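Local coordinates for protein O-methyltransferase (Burkholderia thailandensis, PDB 3MCZ) that probably transfers a methyl group from S-adenosylmethionine to a hydroxyl group of a small-molecule substrate, most likely working as a dimer, at residues G175-A187 with F244-C257. Sequence-based numbering, arbitrary orientation.
Sequences GVFARARTVIDLA and FEGGAADVVMLNDC
With CG anti to its carbonyl carbon (chi1 -63°), D250 turns its carboxylate back to the start of strand 182-186, where OD2 accepts R181 N (2.8 Å) and T182 N from opposite faces of the carboxylate plane, both on the anti side. T182 answers through OG1, set between its own N and carbonyl carbon (chi1 54°), which takes D250 N at 3.1 Å; a water joins OG1 to OD2. From here the strands run parallel, 16° between their axes: V251 N bonds to T182 O, I184 N to V251 O, M253 N to I184 O at 2.8 Å, and L186 N to M253 O. On one face, V251 CG1 lies 3.6 Å from F177 CE1, while selenomethionine M253 puts SE at the ring's edge, 5.4 Å from its centroid, and CE 3.6 Å from D185 CG. On the other, I184 CG1 meets A249 CB, and L186 CD1 presses tightly on V252 CG1 (3.5 Å). A water accepting from N255 N lies within bonding distance of D185 OD1 and L186 O, joining the strands' C-terminal ends. Strand order 3-2-1-4-5-7-6 places 182-186 beside 251-255 mid-sheet in the Rossmann-like class I methyltransferase fold, where the C-terminal end of the strand corresponding to 182-186 characteristically borders the S-adenosylmethionine site.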
# COMPACT_ATOMS: atom_id res chain seq x y z
N GLY A 175 -2.83 15.40 -36.58
CA GLY A 175 -3.09 16.05 -37.86
C GLY A 175 -4.51 16.51 -38.10
O GLY A 175 -4.75 17.39 -38.94
N VAL A 176 -5.47 15.99 -37.35
CA VAL A 176 -6.85 16.36 -37.55
C VAL A 176 -7.10 17.83 -37.19
O VAL A 176 -8.13 18.37 -37.54
CB VAL A 176 -7.83 15.48 -36.73
CG1 VAL A 176 -7.70 14.00 -37.15
CG2 VAL A 176 -7.63 15.71 -35.19
N PHE A 177 -6.17 18.46 -36.47
CA PHE A 177 -6.35 19.85 -36.01
C PHE A 177 -5.91 20.89 -37.02
O PHE A 177 -6.42 21.99 -36.99
CB PHE A 177 -5.64 20.09 -34.68
CG PHE A 177 -6.28 19.38 -33.52
CD1 PHE A 177 -7.57 19.70 -33.12
CD2 PHE A 177 -5.61 18.36 -32.85
CE1 PHE A 177 -8.18 19.01 -32.10
CE2 PHE A 177 -6.24 17.67 -31.79
CZ PHE A 177 -7.51 18.01 -31.41
N ALA A 178 -5.01 20.53 -37.95
CA ALA A 178 -4.31 21.50 -38.81
C ALA A 178 -5.29 22.27 -39.71
O ALA A 178 -5.13 23.46 -39.89
CB ALA A 178 -3.25 20.79 -39.70
N ARG A 179 -6.33 21.60 -40.22
CA ARG A 179 -7.31 22.23 -41.11
C ARG A 179 -8.69 22.38 -40.45
O ARG A 179 -9.67 22.74 -41.11
CB ARG A 179 -7.45 21.43 -42.41
CG ARG A 179 -6.18 21.23 -43.25
CD ARG A 179 -5.81 22.43 -44.07
NE ARG A 179 -4.66 22.18 -44.97
CZ ARG A 179 -3.91 23.14 -45.53
NH1 ARG A 179 -4.17 24.43 -45.29
NH2 ARG A 179 -2.89 22.82 -46.33
N ALA A 180 -8.76 22.08 -39.16
CA ALA A 180 -9.97 22.21 -38.37
C ALA A 180 -10.13 23.71 -37.98
O ALA A 180 -9.16 24.50 -38.04
CB ALA A 180 -9.88 21.35 -37.15
N ARG A 181 -11.35 24.10 -37.64
CA ARG A 181 -11.63 25.41 -37.07
C ARG A 181 -12.24 25.37 -35.70
O ARG A 181 -12.02 26.27 -34.92
CB ARG A 181 -12.57 26.20 -37.99
CG ARG A 181 -11.95 26.55 -39.30
CD ARG A 181 -10.69 27.40 -39.14
NE ARG A 181 -10.90 28.68 -38.43
CZ ARG A 181 -11.36 29.81 -38.99
NH1 ARG A 181 -11.68 29.85 -40.29
NH2 ARG A 181 -11.50 30.89 -38.25
N THR A 182 -13.04 24.35 -35.43
CA THR A 182 -13.76 24.28 -34.17
C THR A 182 -13.59 22.92 -33.50
O THR A 182 -13.50 21.88 -34.18
CB THR A 182 -15.27 24.51 -34.36
OG1 THR A 182 -15.77 23.59 -35.35
CG2 THR A 182 -15.54 26.00 -34.78
N VAL A 183 -13.55 22.98 -32.17
CA VAL A 183 -13.37 21.84 -31.31
C VAL A 183 -14.37 21.89 -30.14
O VAL A 183 -14.57 22.94 -29.50
CB VAL A 183 -11.96 21.81 -30.66
CG1 VAL A 183 -11.77 20.51 -29.83
CG2 VAL A 183 -10.87 21.96 -31.67
N ILE A 184 -14.95 20.74 -29.82
CA ILE A 184 -15.77 20.56 -28.64
C ILE A 184 -15.10 19.51 -27.73
O ILE A 184 -14.80 18.40 -28.18
CB ILE A 184 -17.19 20.15 -29.05
CG1 ILE A 184 -17.91 21.32 -29.68
CG2 ILE A 184 -17.95 19.58 -27.89
CD1 ILE A 184 -19.30 21.00 -30.19
N ASP A 185 -14.82 19.88 -26.47
CA ASP A 185 -14.20 18.99 -25.46
C ASP A 185 -15.31 18.55 -24.47
O ASP A 185 -15.74 19.33 -23.59
CB ASP A 185 -13.08 19.76 -24.72
CG ASP A 185 -12.11 18.86 -23.94
OD1 ASP A 185 -12.14 17.60 -24.08
OD2 ASP A 185 -11.28 19.43 -23.18
N LEU A 186 -15.75 17.32 -24.62
CA LEU A 186 -16.87 16.80 -23.85
C LEU A 186 -16.35 16.27 -22.50
O LEU A 186 -15.42 15.47 -22.45
CB LEU A 186 -17.60 15.71 -24.63
CG LEU A 186 -18.30 16.10 -25.96
CD1 LEU A 186 -18.73 14.82 -26.71
CD2 LEU A 186 -19.47 17.08 -25.78
N ALA A 187 -16.93 16.73 -21.40
CA ALA A 187 -16.45 16.30 -20.09
C ALA A 187 -15.01 16.81 -19.94
O ALA A 187 -14.17 16.13 -19.33
CB ALA A 187 -16.50 14.77 -19.96
N PHE A 244 -27.39 17.91 -27.04
CA PHE A 244 -26.57 17.87 -28.25
C PHE A 244 -27.23 18.49 -29.48
O PHE A 244 -26.57 18.70 -30.50
CB PHE A 244 -26.17 16.43 -28.55
CG PHE A 244 -25.28 15.84 -27.51
CD1 PHE A 244 -25.81 15.27 -26.38
CD2 PHE A 244 -23.90 15.84 -27.66
CE1 PHE A 244 -25.00 14.73 -25.42
CE2 PHE A 244 -23.09 15.31 -26.70
CZ PHE A 244 -23.62 14.74 -25.58
N GLU A 245 -28.54 18.79 -29.39
CA GLU A 245 -29.24 19.47 -30.49
C GLU A 245 -28.52 20.75 -30.92
O GLU A 245 -28.18 21.60 -30.09
CB GLU A 245 -30.69 19.82 -30.10
N GLY A 246 -28.27 20.86 -32.22
CA GLY A 246 -27.64 22.04 -32.80
C GLY A 246 -26.16 22.24 -32.53
O GLY A 246 -25.64 23.30 -32.81
N GLY A 247 -25.48 21.25 -31.93
CA GLY A 247 -24.04 21.36 -31.73
C GLY A 247 -23.34 20.78 -32.93
O GLY A 247 -23.86 19.86 -33.56
N ALA A 248 -22.16 21.30 -33.24
CA ALA A 248 -21.36 20.79 -34.35
C ALA A 248 -19.93 21.32 -34.20
O ALA A 248 -19.72 22.52 -33.86
CB ALA A 248 -21.95 21.23 -35.69
N ALA A 249 -18.94 20.46 -34.45
CA ALA A 249 -17.55 20.90 -34.52
C ALA A 249 -16.78 20.02 -35.47
O ALA A 249 -17.21 18.91 -35.78
CB ALA A 249 -16.88 20.89 -33.14
N ASP A 250 -15.62 20.52 -35.89
CA ASP A 250 -14.71 19.73 -36.72
C ASP A 250 -14.04 18.58 -35.96
O ASP A 250 -13.79 17.51 -36.52
CB ASP A 250 -13.64 20.64 -37.30
CG ASP A 250 -14.23 21.70 -38.22
OD1 ASP A 250 -15.10 21.31 -39.04
OD2 ASP A 250 -13.88 22.91 -38.10
N VAL A 251 -13.73 18.83 -34.69
CA VAL A 251 -13.16 17.85 -33.79
C VAL A 251 -13.91 17.83 -32.46
O VAL A 251 -14.17 18.87 -31.84
CB VAL A 251 -11.64 18.05 -33.54
CG1 VAL A 251 -11.10 16.90 -32.64
CG2 VAL A 251 -10.87 18.07 -34.84
N VAL A 252 -14.33 16.63 -32.05
CA VAL A 252 -15.05 16.44 -30.80
C VAL A 252 -14.20 15.50 -29.97
O VAL A 252 -13.73 14.49 -30.46
CB VAL A 252 -16.47 15.85 -31.06
CG1 VAL A 252 -17.21 15.54 -29.74
CG2 VAL A 252 -17.28 16.78 -32.00
N MSE A 253 -13.99 15.81 -28.69
CA MSE A 253 -13.11 14.99 -27.87
C MSE A 253 -13.85 14.42 -26.66
O MSE A 253 -14.59 15.14 -26.02
CB MSE A 253 -11.90 15.79 -27.40
CG MSE A 253 -11.17 16.49 -28.48
SE MSE A 253 -9.46 17.21 -27.93
CE MSE A 253 -10.06 18.63 -26.87
N LEU A 254 -13.59 13.15 -26.38
CA LEU A 254 -14.00 12.43 -25.19
C LEU A 254 -12.73 11.85 -24.57
O LEU A 254 -12.39 10.70 -24.82
CB LEU A 254 -14.89 11.26 -25.57
CG LEU A 254 -16.39 11.45 -25.68
CD1 LEU A 254 -16.98 10.16 -26.27
CD2 LEU A 254 -17.07 11.81 -24.30
N ASN A 255 -12.03 12.62 -23.76
CA ASN A 255 -10.70 12.20 -23.34
C ASN A 255 -10.74 11.63 -21.93
O ASN A 255 -11.09 12.35 -21.01
CB ASN A 255 -9.73 13.38 -23.40
CG ASN A 255 -9.44 13.81 -24.83
OD1 ASN A 255 -9.32 15.01 -25.10
ND2 ASN A 255 -9.36 12.84 -25.74
N ASP A 256 -10.43 10.33 -21.79
CA ASP A 256 -10.16 9.72 -20.48
C ASP A 256 -11.35 9.95 -19.55
O ASP A 256 -11.15 10.35 -18.40
CB ASP A 256 -8.87 10.33 -19.91
CG ASP A 256 -8.20 9.50 -18.81
OD1 ASP A 256 -8.43 8.28 -18.69
OD2 ASP A 256 -7.39 10.12 -18.06
N CYS A 257 -12.57 9.69 -20.06
CA CYS A 257 -13.83 9.92 -19.32
C CYS A 257 -14.92 8.86 -19.52
O CYS A 257 -15.90 8.85 -18.78
CB CYS A 257 -14.42 11.28 -19.66
SG CYS A 257 -14.89 11.43 -21.44
O HOH W 1 -16.10 24.43 -37.77
O HOH W 2 -12.68 15.20 -23.00
O HOH W 3 -10.27 16.57 -22.88
O HOH W 4 -11.90 14.91 -20.18